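Local coordinates for amidohydrolase (Pseudomonas aeruginosa, PDB 2I5G), which probably acts as a metal-dependent dipeptidase of the membrane dipeptidase family (peptidase family M19), built on a TIM-barrel fold, at residues C39-W44 and I88-Q93; V116-N121 and I153-S158; L157-S162 and Y178-P183; G209-A214 and G247-Q252. The protein carries 2 engineered substitutions. All coordinates share one frame; numbering follows the deposited sequence.

Contact 1: residues C39-W44 and I88-Q93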
loop_
_atom_site.group_PDB
_atom_site.type_symbol
_atom_site.label_atom_id
_atom_site.label_comp_id
_atom_site.label_asym_id
_atom_site.label_seq_id
_atom_site.Cartn_x
_atom_site.Cartn_y
_atom_site.Cartn_z
ATOM N N CYS A 39 -7.971 -20.111 -11.316
ATOM C CA CYS A 39 -8.488 -20.211 -9.962
ATOM C C CYS A 39 -7.772 -19.277 -9.002
ATOM O O CYS A 39 -6.544 -19.276 -8.906
ATOM C CB CYS A 39 -8.399 -21.652 -9.462
ATOM S SG CYS A 39 -9.457 -22.771 -10.401
ATOM N N THR A 40 -8.563 -18.479 -8.298
ATOM C CA THR A 40 -8.050 -17.524 -7.339
ATOM C C THR A 40 -7.589 -18.187 -6.045
ATOM O O THR A 40 -8.320 -18.965 -5.437
ATOM C CB THR A 40 -9.124 -16.483 -7.004
ATOM O OG1 THR A 40 -9.561 -15.852 -8.214
ATOM C CG2 THR A 40 -8.578 -15.435 -6.062
ATOM N N VAL A 41 -6.367 -17.861 -5.633
ATOM C CA VAL A 41 -5.791 -18.394 -4.406
ATOM C C VAL A 41 -5.362 -17.233 -3.493
ATOM O O VAL A 41 -4.593 -17.419 -2.546
ATOM C CB VAL A 41 -4.554 -19.286 -4.709
ATOM C CG1 VAL A 41 -4.918 -20.364 -5.727
ATOM C CG2 VAL A 41 -3.418 -18.443 -5.230
ATOM N N SER A 42 -5.873 -16.036 -3.775
ATOM C CA SER A 42 -5.515 -14.862 -2.989
ATOM C C SER A 42 -6.314 -13.627 -3.395
ATOM O O SER A 42 -6.535 -13.384 -4.586
ATOM C CB SER A 42 -4.011 -14.579 -3.158
ATOM O OG SER A 42 -3.614 -13.352 -2.567
ATOM N N VAL A 43 -6.747 -12.854 -2.399
ATOM C CA VAL A 43 -7.491 -11.618 -2.648
ATOM C C VAL A 43 -7.077 -10.501 -1.681
ATOM O O VAL A 43 -6.747 -9.401 -2.116
ATOM C CB VAL A 43 -9.042 -11.856 -2.617
ATOM C CG1 VAL A 43 -9.372 -12.947 -1.667
ATOM C CG2 VAL A 43 -9.784 -10.580 -2.239
ATOM N N TRP A 44 -7.080 -10.777 -0.381
ATOM C CA TRP A 44 -6.673 -9.776 0.606
ATOM C C TRP A 44 -5.360 -10.192 1.279
ATOM O O TRP A 44 -4.635 -9.352 1.817
ATOM C CB TRP A 44 -7.750 -9.602 1.688
ATOM C CG TRP A 44 -9.005 -8.849 1.278
ATOM C CD1 TRP A 44 -10.296 -9.258 1.464
ATOM C CD2 TRP A 44 -9.085 -7.546 0.678
ATOM N NE1 TRP A 44 -11.171 -8.297 1.023
ATOM C CE2 TRP A 44 -10.459 -7.236 0.535
ATOM C CE3 TRP A 44 -8.133 -6.610 0.246
ATOM C CZ2 TRP A 44 -10.904 -6.029 -0.021
ATOM C CZ3 TRP A 44 -8.574 -5.411 -0.304
ATOM C CH2 TRP A 44 -9.951 -5.133 -0.433
ATOM N N ILE A 88 -5.748 -26.515 -13.947
ATOM C CA ILE A 88 -5.938 -25.452 -12.973
ATOM C C ILE A 88 -4.779 -24.472 -12.984
ATOM O O ILE A 88 -3.637 -24.831 -12.710
ATOM C CB ILE A 88 -6.142 -26.038 -11.560
ATOM C CG1 ILE A 88 -7.512 -26.719 -11.506
ATOM C CG2 ILE A 88 -6.049 -24.946 -10.497
ATOM C CD1 ILE A 88 -7.831 -27.344 -10.178
ATOM N N LEU A 89 -5.099 -23.229 -13.326
ATOM C CA LEU A 89 -4.121 -22.154 -13.406
ATOM C C LEU A 89 -4.287 -21.201 -12.220
ATOM O O LEU A 89 -5.309 -20.522 -12.088
ATOM C CB LEU A 89 -4.303 -21.410 -14.736
ATOM C CG LEU A 89 -3.737 -19.994 -14.908
ATOM C CD1 LEU A 89 -2.275 -19.984 -14.520
ATOM C CD2 LEU A 89 -3.927 -19.517 -16.354
ATOM N N TYR A 90 -3.275 -21.153 -11.358
ATOM C CA TYR A 90 -3.315 -20.294 -10.177
ATOM C C TYR A 90 -3.314 -18.811 -10.478
ATOM O O TYR A 90 -2.487 -18.331 -11.264
ATOM C CB TYR A 90 -2.133 -20.585 -9.252
ATOM C CG TYR A 90 -2.185 -21.934 -8.593
ATOM C CD1 TYR A 90 -3.395 -22.624 -8.466
ATOM C CD2 TYR A 90 -1.036 -22.501 -8.045
ATOM C CE1 TYR A 90 -3.456 -23.839 -7.805
ATOM C CE2 TYR A 90 -1.085 -23.720 -7.380
ATOM C CZ TYR A 90 -2.299 -24.383 -7.262
ATOM O OH TYR A 90 -2.357 -25.577 -6.585
ATOM N N GLY A 91 -4.221 -18.086 -9.823
ATOM C CA GLY A 91 -4.303 -16.651 -10.011
ATOM C C GLY A 91 -4.474 -15.861 -8.723
ATOM O O GLY A 91 -4.970 -16.381 -7.714
ATOM N N PHE A 92 -4.041 -14.601 -8.755
ATOM C CA PHE A 92 -4.174 -13.698 -7.611
ATOM C C PHE A 92 -5.108 -12.582 -8.047
ATOM O O PHE A 92 -5.025 -12.100 -9.181
ATOM C CB PHE A 92 -2.846 -13.026 -7.242
ATOM C CG PHE A 92 -1.798 -13.951 -6.713
ATOM C CD1 PHE A 92 -2.049 -15.305 -6.534
ATOM C CD2 PHE A 92 -0.551 -13.448 -6.358
ATOM C CE1 PHE A 92 -1.073 -16.139 -6.007
ATOM C CE2 PHE A 92 0.430 -14.273 -5.830
ATOM C CZ PHE A 92 0.170 -15.620 -5.654
ATOM N N GLN A 93 -5.995 -12.158 -7.164
ATOM C CA GLN A 93 -6.867 -11.059 -7.515
ATOM C C GLN A 93 -6.346 -9.800 -6.832
ATOM O O GLN A 93 -7.052 -8.803 -6.696
ATOM C CB GLN A 93 -8.307 -11.359 -7.107
ATOM C CG GLN A 93 -9.010 -12.287 -8.082
ATOM C CD GLN A 93 -10.507 -12.040 -8.156
ATOM O OE1 GLN A 93 -10.954 -10.921 -8.446
ATOM N NE2 GLN A 93 -11.291 -13.086 -7.903
#
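I88 opens the contact by laying its CG2 4.0 Å from C39 SG, a compact apolar pair suited to the close spacing of neighbouring strands. L89 lends its carbonyl oxygen to C39 N, while its side chain turns to I115 of strand 113-117. Y90 lies on the same face as C39; V41 crosses it at about a right angle and places CG1 3.9 Å from Y90 CD1. G91 pairs with T40 and, having no side chain, adds no bulk beside T40 on the opposite face of the sheet. Its N donates to C39 O, and its O receives V41 N at 2.9 Å. The phenyl of F92 is met at its edge by V41 CG2, 3.4 Å from CE1, an apolar fit beside helix 47-63. Q93 then bonds twice: its N reaches S42 O at 2.9 Å, and its NE2 gives a hydrogen bond of 3.3 Å to T40 OG1. With CG beside the backbone N (chi1 -79°), the Q93 chain packs its CG 3.8 Å from T40 CG2, so amide and threonine match in both polar and apolar parts. Such in-register pairing of parallel strands, continued to S42 and Q93, belongs to the wall of a TIM barrel.

Contact 2: residues V116-N121 and I153-S158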
loop_
_atom_site.group_PDB
_atom_site.type_symbol
_atom_site.label_atom_id
_atom_site.label_comp_id
_atom_site.label_asym_id
_atom_site.label_seq_id
_atom_site.Cartn_x
_atom_site.Cartn_y
_atom_site.Cartn_z
ATOM N N VAL A 116 -2.118 -12.278 -12.373
ATOM C CA VAL A 116 -2.220 -11.481 -11.167
ATOM C C VAL A 116 -2.943 -10.174 -11.410
ATOM O O VAL A 116 -2.587 -9.417 -12.305
ATOM C CB VAL A 116 -0.826 -11.171 -10.591
ATOM C CG1 VAL A 116 -0.947 -10.289 -9.367
ATOM C CG2 VAL A 116 -0.118 -12.464 -10.236
ATOM N N GLN A 117 -3.972 -9.923 -10.609
ATOM C CA GLN A 117 -4.727 -8.686 -10.713
ATOM C C GLN A 117 -3.883 -7.643 -9.986
ATOM O O GLN A 117 -3.317 -7.929 -8.927
ATOM C CB GLN A 117 -6.091 -8.841 -10.034
ATOM C CG GLN A 117 -7.050 -7.711 -10.328
ATOM C CD GLN A 117 -8.466 -8.001 -9.866
ATOM O OE1 GLN A 117 -9.427 -7.722 -10.582
ATOM N NE2 GLN A 117 -8.605 -8.551 -8.664
HETATM N N MSE A 118 -3.790 -6.445 -10.554
HETATM C CA MSE A 118 -2.987 -5.382 -9.961
HETATM C C MSE A 118 -3.479 -4.913 -8.599
HETATM O O MSE A 118 -2.693 -4.754 -7.669
HETATM C CB MSE A 118 -2.911 -4.189 -10.914
HETATM C CG MSE A 118 -1.501 -3.859 -11.370
HETATM SE SE MSE A 118 -0.546 -5.436 -11.951
HETATM C CE MSE A 118 -1.831 -6.038 -13.248
ATOM N N CYS A 119 -4.780 -4.691 -8.478
ATOM C CA CYS A 119 -5.336 -4.218 -7.222
ATOM C C CYS A 119 -6.678 -4.872 -6.972
ATOM O O CYS A 119 -7.207 -5.569 -7.842
ATOM C CB CYS A 119 -5.525 -2.703 -7.276
ATOM S SG CYS A 119 -4.062 -1.774 -7.811
ATOM N N TYR A 120 -7.230 -4.638 -5.784
ATOM C CA TYR A 120 -8.528 -5.188 -5.431
ATOM C C TYR A 120 -9.405 -4.175 -4.701
ATOM O O TYR A 120 -9.314 -4.027 -3.485
ATOM C CB TYR A 120 -8.376 -6.433 -4.555
ATOM C CG TYR A 120 -9.667 -7.213 -4.448
ATOM C CD1 TYR A 120 -10.109 -8.011 -5.510
ATOM C CD2 TYR A 120 -10.484 -7.099 -3.324
ATOM C CE1 TYR A 120 -11.332 -8.670 -5.459
ATOM C CE2 TYR A 120 -11.712 -7.751 -3.261
ATOM C CZ TYR A 120 -12.132 -8.536 -4.334
ATOM O OH TYR A 120 -13.359 -9.175 -4.290
ATOM N N ASN A 121 -10.240 -3.473 -5.461
ATOM C CA ASN A 121 -11.179 -2.487 -4.921
ATOM C C ASN A 121 -10.604 -1.214 -4.314
ATOM O O ASN A 121 -11.079 -0.119 -4.617
ATOM C CB ASN A 121 -12.092 -3.143 -3.880
ATOM C CG ASN A 121 -12.772 -4.388 -4.405
ATOM O OD1 ASN A 121 -12.725 -4.682 -5.608
ATOM N ND2 ASN A 121 -13.420 -5.134 -3.505
ATOM N N ILE A 153 3.961 -13.224 -16.053
ATOM C CA ILE A 153 2.707 -13.295 -15.315
ATOM C C ILE A 153 1.819 -12.224 -15.905
ATOM O O ILE A 153 2.186 -11.058 -15.929
ATOM C CB ILE A 153 2.889 -13.012 -13.814
ATOM C CG1 ILE A 153 3.602 -14.193 -13.143
ATOM C CG2 ILE A 153 1.532 -12.759 -13.170
ATOM C CD1 ILE A 153 3.827 -14.017 -11.653
HETATM N N MSE A 154 0.649 -12.624 -16.383
HETATM C CA MSE A 154 -0.274 -11.687 -16.998
HETATM C C MSE A 154 -0.915 -10.708 -16.025
HETATM O O MSE A 154 -1.315 -11.083 -14.917
HETATM C CB MSE A 154 -1.353 -12.462 -17.744
HETATM C CG MSE A 154 -2.412 -11.587 -18.371
HETATM SE SE MSE A 154 -3.466 -12.562 -19.657
HETATM C CE MSE A 154 -3.840 -11.096 -20.863
ATOM N N CYS A 155 -1.010 -9.451 -16.455
ATOM C CA CYS A 155 -1.606 -8.378 -15.662
ATOM C C CYS A 155 -3.120 -8.376 -15.832
ATOM O O CYS A 155 -3.630 -8.344 -16.955
ATOM C CB CYS A 155 -1.054 -7.025 -16.105
ATOM S SG CYS A 155 0.725 -6.797 -15.862
ATOM N N ASP A 156 -3.833 -8.410 -14.712
ATOM C CA ASP A 156 -5.290 -8.415 -14.718
ATOM C C ASP A 156 -5.763 -7.095 -14.116
ATOM O O ASP A 156 -5.146 -6.575 -13.176
ATOM C CB ASP A 156 -5.807 -9.612 -13.907
ATOM C CG ASP A 156 -7.324 -9.723 -13.918
ATOM O OD1 ASP A 156 -7.934 -9.515 -14.990
ATOM O OD2 ASP A 156 -7.903 -10.036 -12.855
ATOM N N LEU A 157 -6.857 -6.553 -14.657
ATOM C CA LEU A 157 -7.369 -5.267 -14.198
ATOM C C LEU A 157 -8.866 -5.192 -13.935
ATOM O O LEU A 157 -9.415 -4.097 -13.808
ATOM C CB LEU A 157 -7.001 -4.189 -15.211
ATOM C CG LEU A 157 -5.521 -4.048 -15.570
ATOM C CD1 LEU A 157 -5.408 -3.231 -16.840
ATOM C CD2 LEU A 157 -4.744 -3.408 -14.426
ATOM N N SER A 158 -9.532 -6.335 -13.840
ATOM C CA SER A 158 -10.976 -6.335 -13.595
ATOM C C SER A 158 -11.420 -5.460 -12.415
ATOM O O SER A 158 -12.387 -4.709 -12.524
ATOM C CB SER A 158 -11.483 -7.768 -13.378
ATOM O OG SER A 158 -11.380 -8.532 -14.567
#
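V116 and I153 meet through their methyl groups, CG2 of each 3.4 Å from CG2 of the other, the side chains crossing obliquely; two beta-branched residues suit a buried sheet face under helix 139-151. The V116 backbone is gripped on both sides of the residue: its N donates to M154 O (2.9 Å) and its O accepts from D156 N. M148 of helix 139-151 packs on V116, I153 and C155. Q117 comes next, paired with D156. Its CG is anti to the backbone N (chi1 -168°) and lies 3.5 Å from D156 OD2. Beyond it the chain stays extended, and the amide and carboxylate planes end only 11° apart. The polar ends are satisfied separately: Q117 NE2 donates to Q93 O and Q117 OE1 accepts from H159 N, whereas D156 OD1 accepts from S179 N. A long, two-ended amide therefore suits this position, since it links Q93, after strand 86-92, with the H159 loop that follows strand 154-156. Q117 OE1 also rests 3.5 Å from S158 CB. At M118, a selenomethionine, the backbone N makes the last bond of the ladder, 3.0 Å to D156 O, and CB sits 4.0 Å from L157 CD2. L157 carries this apolar patch on to helix 162-171. Two adjacent parallel strands, 113-117 and 154-156, connected through helix 139-151, form the beta-alpha-beta crossover from which TIM barrels are built.

Contact 3: residues L157-S162 and Y178-P183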
loop_
_atom_site.group_PDB
_atom_site.type_symbol
_atom_site.label_atom_id
_atom_site.label_comp_id
_atom_site.label_asym_id
_atom_site.label_seq_id
_atom_site.Cartn_x
_atom_site.Cartn_y
_atom_site.Cartn_z
ATOM N N LEU A 157 -6.857 -6.553 -14.657
ATOM C CA LEU A 157 -7.369 -5.267 -14.198
ATOM C C LEU A 157 -8.866 -5.192 -13.935
ATOM O O LEU A 157 -9.415 -4.097 -13.808
ATOM C CB LEU A 157 -7.001 -4.189 -15.211
ATOM C CG LEU A 157 -5.521 -4.048 -15.570
ATOM C CD1 LEU A 157 -5.408 -3.231 -16.840
ATOM C CD2 LEU A 157 -4.744 -3.408 -14.426
ATOM N N SER A 158 -9.532 -6.335 -13.840
ATOM C CA SER A 158 -10.976 -6.335 -13.595
ATOM C C SER A 158 -11.420 -5.460 -12.415
ATOM O O SER A 158 -12.387 -4.709 -12.524
ATOM C CB SER A 158 -11.483 -7.768 -13.378
ATOM O OG SER A 158 -11.380 -8.532 -14.567
ATOM N N HIS A 159 -10.709 -5.560 -11.295
ATOM C CA HIS A 159 -11.052 -4.807 -10.088
ATOM C C HIS A 159 -10.236 -3.519 -9.900
ATOM O O HIS A 159 -10.392 -2.821 -8.896
ATOM C CB HIS A 159 -10.893 -5.714 -8.855
ATOM C CG HIS A 159 -11.852 -6.871 -8.818
ATOM N ND1 HIS A 159 -13.077 -6.803 -8.189
ATOM C CD2 HIS A 159 -11.766 -8.120 -9.337
ATOM C CE1 HIS A 159 -13.703 -7.961 -8.318
ATOM N NE2 HIS A 159 -12.928 -8.777 -9.010
ATOM N N VAL A 160 -9.375 -3.200 -10.865
ATOM C CA VAL A 160 -8.564 -1.989 -10.774
ATOM C C VAL A 160 -9.326 -0.773 -11.320
ATOM O O VAL A 160 -10.113 -0.888 -12.261
ATOM C CB VAL A 160 -7.231 -2.144 -11.546
ATOM C CG1 VAL A 160 -6.383 -0.888 -11.378
ATOM C CG2 VAL A 160 -6.472 -3.361 -11.039
ATOM N N GLY A 161 -9.091 0.387 -10.709
ATOM C CA GLY A 161 -9.751 1.608 -11.133
ATOM C C GLY A 161 -9.308 2.020 -12.522
ATOM O O GLY A 161 -8.349 1.466 -13.058
ATOM N N SER A 162 -9.990 3.012 -13.092
ATOM C CA SER A 162 -9.689 3.486 -14.447
ATOM C C SER A 162 -8.335 4.179 -14.628
ATOM O O SER A 162 -7.630 3.900 -15.591
ATOM C CB SER A 162 -10.805 4.410 -14.930
ATOM O OG SER A 162 -10.925 5.527 -14.072
ATOM N N TYR A 178 -8.946 -8.017 -18.568
ATOM C CA TYR A 178 -10.017 -7.768 -17.614
ATOM C C TYR A 178 -10.625 -9.166 -17.569
ATOM O O TYR A 178 -11.657 -9.419 -18.191
ATOM C CB TYR A 178 -11.064 -6.790 -18.148
ATOM C CG TYR A 178 -10.657 -5.332 -18.176
ATOM C CD1 TYR A 178 -9.995 -4.747 -17.097
ATOM C CD2 TYR A 178 -10.973 -4.526 -19.272
ATOM C CE1 TYR A 178 -9.654 -3.394 -17.108
ATOM C CE2 TYR A 178 -10.640 -3.176 -19.293
ATOM C CZ TYR A 178 -9.982 -2.616 -18.209
ATOM O OH TYR A 178 -9.657 -1.279 -18.230
ATOM N N SER A 179 -9.953 -10.075 -16.862
ATOM C CA SER A 179 -10.386 -11.466 -16.747
ATOM C C SER A 179 -11.882 -11.641 -16.545
ATOM O O SER A 179 -12.469 -12.581 -17.076
ATOM C CB SER A 179 -9.636 -12.164 -15.604
ATOM O OG SER A 179 -9.951 -11.588 -14.348
ATOM N N HIS A 180 -12.499 -10.744 -15.784
ATOM C CA HIS A 180 -13.930 -10.841 -15.531
ATOM C C HIS A 180 -14.607 -9.495 -15.280
ATOM O O HIS A 180 -14.454 -8.896 -14.217
ATOM C CB HIS A 180 -14.193 -11.790 -14.348
ATOM C CG HIS A 180 -13.562 -11.360 -13.056
ATOM N ND1 HIS A 180 -12.197 -11.311 -12.868
ATOM C CD2 HIS A 180 -14.116 -10.979 -11.880
ATOM C CE1 HIS A 180 -11.939 -10.918 -11.632
ATOM N NE2 HIS A 180 -13.085 -10.712 -11.011
ATOM N N CYS A 181 -15.368 -9.020 -16.260
ATOM C CA CYS A 181 -16.066 -7.746 -16.117
ATOM C C CYS A 181 -17.276 -7.658 -17.040
ATOM O O CYS A 181 -17.513 -8.533 -17.866
ATOM C CB CYS A 181 -15.122 -6.594 -16.426
ATOM S SG CYS A 181 -14.640 -6.573 -18.154
ATOM N N LEU A 182 -18.040 -6.588 -16.888
ATOM C CA LEU A 182 -19.226 -6.376 -17.693
ATOM C C LEU A 182 -19.286 -4.939 -18.177
ATOM O O LEU A 182 -18.724 -4.043 -17.554
ATOM C CB LEU A 182 -20.470 -6.714 -16.881
ATOM C CG LEU A 182 -20.718 -8.213 -16.723
ATOM C CD1 LEU A 182 -21.891 -8.459 -15.778
ATOM C CD2 LEU A 182 -20.992 -8.807 -18.096
ATOM N N PRO A 183 -19.983 -4.700 -19.300
ATOM C CA PRO A 183 -20.120 -3.365 -19.889
ATOM C C PRO A 183 -21.003 -2.423 -19.083
ATOM O O PRO A 183 -22.127 -2.770 -18.722
ATOM C CB PRO A 183 -20.706 -3.669 -21.255
ATOM C CG PRO A 183 -21.629 -4.794 -20.944
ATOM C CD PRO A 183 -20.782 -5.681 -20.058
#
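S158 and H180 form the tight heart of this contact. The hydroxyl of S158 receives H180 N in a nearly straight hydrogen bond, 2.8 Å from N to OG at 168°, and the CB of the same serine lies over one face of the H180 imidazole, 3.8 Å from its centroid. A small side chain suits the place, because it can offer an acceptor to the backbone and a methylene to the ring at once. With CG between the backbone N and the carbonyl carbon (chi1 60°), the H180 ring is set beside S158 CB. It is held at both nitrogens: ND1 shares a hydrogen bond of 2.7 Å with S179 OG, and NE2 meets H159 NE2 at 2.8 Å. The two imidazoles touch rim to rim with their planes at 56°. On the other flank L157 CB packs 3.4 Å from Y178 CE1, while S158 N approaches the edge of the tyrosine ring near its plane. Beyond this cluster the segments part. A type I turn from L157 to V160 leads to G161, the N-cap of helix 162-171, and S162 is exposed; in segment 178-183, L182 and P183 leave to pack against helix 225-239. Chemically, the direct meeting of two ring nitrogens, either of which may be the donor, suggests that the two imidazoles orient each other. Histidines clustered in this way at the strand ends of a barrel are consistent with the metal site of M19 dipeptidases.

Contact 4: residues G209-A214 and G247-Q252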
loop_
_atom_site.group_PDB
_atom_site.type_symbol
_atom_site.label_atom_id
_atom_site.label_comp_id
_atom_site.label_asym_id
_atom_site.label_seq_id
_atom_site.Cartn_x
_atom_site.Cartn_y
_atom_site.Cartn_z
ATOM N N GLY A 209 -12.379 -10.824 -20.679
ATOM C CA GLY A 209 -13.213 -11.958 -20.327
ATOM C C GLY A 209 -14.507 -11.416 -19.731
ATOM O O GLY A 209 -14.480 -10.711 -18.717
ATOM N N VAL A 210 -15.638 -11.723 -20.363
ATOM C CA VAL A 210 -16.933 -11.248 -19.886
ATOM C C VAL A 210 -17.432 -12.127 -18.751
ATOM O O VAL A 210 -17.385 -13.352 -18.839
ATOM C CB VAL A 210 -17.979 -11.245 -21.012
ATOM C CG1 VAL A 210 -19.252 -10.590 -20.534
ATOM C CG2 VAL A 210 -17.434 -10.513 -22.221
ATOM N N THR A 211 -17.906 -11.488 -17.685
ATOM C CA THR A 211 -18.407 -12.195 -16.510
ATOM C C THR A 211 -19.934 -12.222 -16.466
ATOM O O THR A 211 -20.599 -11.608 -17.300
ATOM C CB THR A 211 -17.889 -11.543 -15.212
ATOM O OG1 THR A 211 -18.206 -12.386 -14.098
ATOM C CG2 THR A 211 -18.533 -10.171 -15.003
HETATM N N MSE A 212 -20.479 -12.924 -15.476
HETATM C CA MSE A 212 -21.928 -13.054 -15.321
HETATM C C MSE A 212 -22.425 -12.778 -13.899
HETATM O O MSE A 212 -23.517 -13.205 -13.527
HETATM C CB MSE A 212 -22.360 -14.460 -15.730
HETATM C CG MSE A 212 -21.635 -15.550 -14.966
HETATM SE SE MSE A 212 -22.365 -17.308 -15.257
HETATM C CE MSE A 212 -21.177 -17.906 -16.647
ATOM N N PHE A 213 -21.637 -12.058 -13.111
ATOM C CA PHE A 213 -22.034 -11.763 -11.741
ATOM C C PHE A 213 -23.325 -10.952 -11.673
ATOM O O PHE A 213 -23.382 -9.814 -12.141
ATOM C CB PHE A 213 -20.924 -11.018 -11.014
ATOM C CG PHE A 213 -20.961 -11.202 -9.537
ATOM C CD1 PHE A 213 -20.779 -12.465 -8.984
ATOM C CD2 PHE A 213 -21.187 -10.123 -8.693
ATOM C CE1 PHE A 213 -20.824 -12.653 -7.607
ATOM C CE2 PHE A 213 -21.235 -10.298 -7.314
ATOM C CZ PHE A 213 -21.053 -11.563 -6.767
ATOM N N ALA A 214 -24.351 -11.548 -11.071
ATOM C CA ALA A 214 -25.669 -10.930 -10.940
ATOM C C ALA A 214 -25.657 -9.420 -10.704
ATOM O O ALA A 214 -26.173 -8.653 -11.521
ATOM C CB ALA A 214 -26.457 -11.627 -9.833
ATOM N N GLY A 247 -15.187 -15.365 -18.386
ATOM C CA GLY A 247 -14.684 -15.184 -17.029
ATOM C C GLY A 247 -15.900 -15.181 -16.103
ATOM O O GLY A 247 -16.243 -14.159 -15.503
ATOM N N THR A 248 -16.558 -16.334 -15.996
ATOM C CA THR A 248 -17.776 -16.485 -15.197
ATOM C C THR A 248 -17.772 -15.857 -13.814
ATOM O O THR A 248 -18.729 -15.186 -13.429
ATOM C CB THR A 248 -18.152 -17.967 -15.012
ATOM O OG1 THR A 248 -17.273 -18.570 -14.055
ATOM C CG2 THR A 248 -18.046 -18.705 -16.328
ATOM N N ASP A 249 -16.708 -16.089 -13.059
ATOM C CA ASP A 249 -16.620 -15.547 -11.716
ATOM C C ASP A 249 -17.491 -16.426 -10.817
ATOM O O ASP A 249 -18.206 -15.931 -9.951
ATOM C CB ASP A 249 -17.109 -14.095 -11.712
ATOM C CG ASP A 249 -16.742 -13.349 -10.443
ATOM O OD1 ASP A 249 -15.770 -13.754 -9.771
ATOM O OD2 ASP A 249 -17.415 -12.340 -10.124
ATOM N N PHE A 250 -17.432 -17.738 -11.044
ATOM C CA PHE A 250 -18.195 -18.692 -10.241
ATOM C C PHE A 250 -17.721 -18.684 -8.786
ATOM O O PHE A 250 -16.524 -18.810 -8.513
ATOM C CB PHE A 250 -18.045 -20.109 -10.799
ATOM C CG PHE A 250 -19.109 -20.494 -11.788
ATOM C CD1 PHE A 250 -20.460 -20.367 -11.464
ATOM C CD2 PHE A 250 -18.764 -21.013 -13.037
ATOM C CE1 PHE A 250 -21.454 -20.751 -12.366
ATOM C CE2 PHE A 250 -19.751 -21.399 -13.946
ATOM C CZ PHE A 250 -21.099 -21.268 -13.608
ATOM N N THR A 251 -18.665 -18.542 -7.861
ATOM C CA THR A 251 -18.363 -18.517 -6.430
ATOM C C THR A 251 -18.960 -19.763 -5.771
ATOM O O THR A 251 -19.217 -19.793 -4.561
ATOM C CB THR A 251 -18.966 -17.265 -5.767
ATOM O OG1 THR A 251 -20.396 -17.319 -5.845
ATOM C CG2 THR A 251 -18.491 -16.016 -6.475
ATOM N N GLN A 252 -19.163 -20.789 -6.590
ATOM C CA GLN A 252 -19.751 -22.054 -6.169
ATOM C C GLN A 252 -19.266 -22.649 -4.845
ATOM O O GLN A 252 -18.082 -22.949 -4.666
ATOM C CB GLN A 252 -19.577 -23.079 -7.283
ATOM C CG GLN A 252 -20.519 -24.246 -7.176
ATOM C CD GLN A 252 -20.450 -25.153 -8.379
ATOM O OE1 GLN A 252 -20.660 -24.718 -9.510
ATOM N NE2 GLN A 252 -20.157 -26.426 -8.141
#
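T211 sets OG1 anti to its backbone N (chi1 -170°), which brings the hydroxyl to T248 O at 2.9 Å and to G247 O at 3.0 Å; M212 instead places CG between its N and carbonyl carbon (chi1 56°), and its chain runs beside T248, pointing the same way. They lie at or just after the ends of neighbouring strands 207-210 and 244-246 in the TIM-barrel wall. Threonine is apt, its hydroxyl within reach of two carbonyls, though which takes its proton is not settled. The backbones still pair where G247 N donates to V210 O at 3.0 Å; G247 has no side chain to hold them apart. Methionine, modelled here as selenomethionine, is a long apolar side chain: M212 SE makes an oblique Met-aromatic contact, 4.9 Å from the centroid of the F250 ring. T248 turns its own hydroxyl to D14 OD1 on strand 13-17, and OG1 also takes a weak bond from F250 N. D249 faces segment 209-214, its CB beside the T211 hydroxyl. The F213 ring and D249 carboxylate are inclined by 48°, with T251 CG2 4.2 Å from F213 CE1 and D249 OD2 3.6 Å from F213 CD1.

In the fold
The four contacts follow one another along the chain and around the barrel. Contacts 1 and 2, centres about 10 Å apart, share the sheet in which strands 86-92 and 113-117 are neighbours. Contact 3 overlaps contact 2 at L157 and S158, with centres about 8 Å apart, and passes into the second sheet. There strands 177-181 and 207-210 join it to contact 4, whose centre lies about 12 Å from that of contact 3. L16 of strand 13-17 touches side chains of contacts 1, 3 and 4, bridging the two ends of the series. All four thus gather where barrel strands give way to loops, the end at which TIM-barrel enzymes carry their active sites.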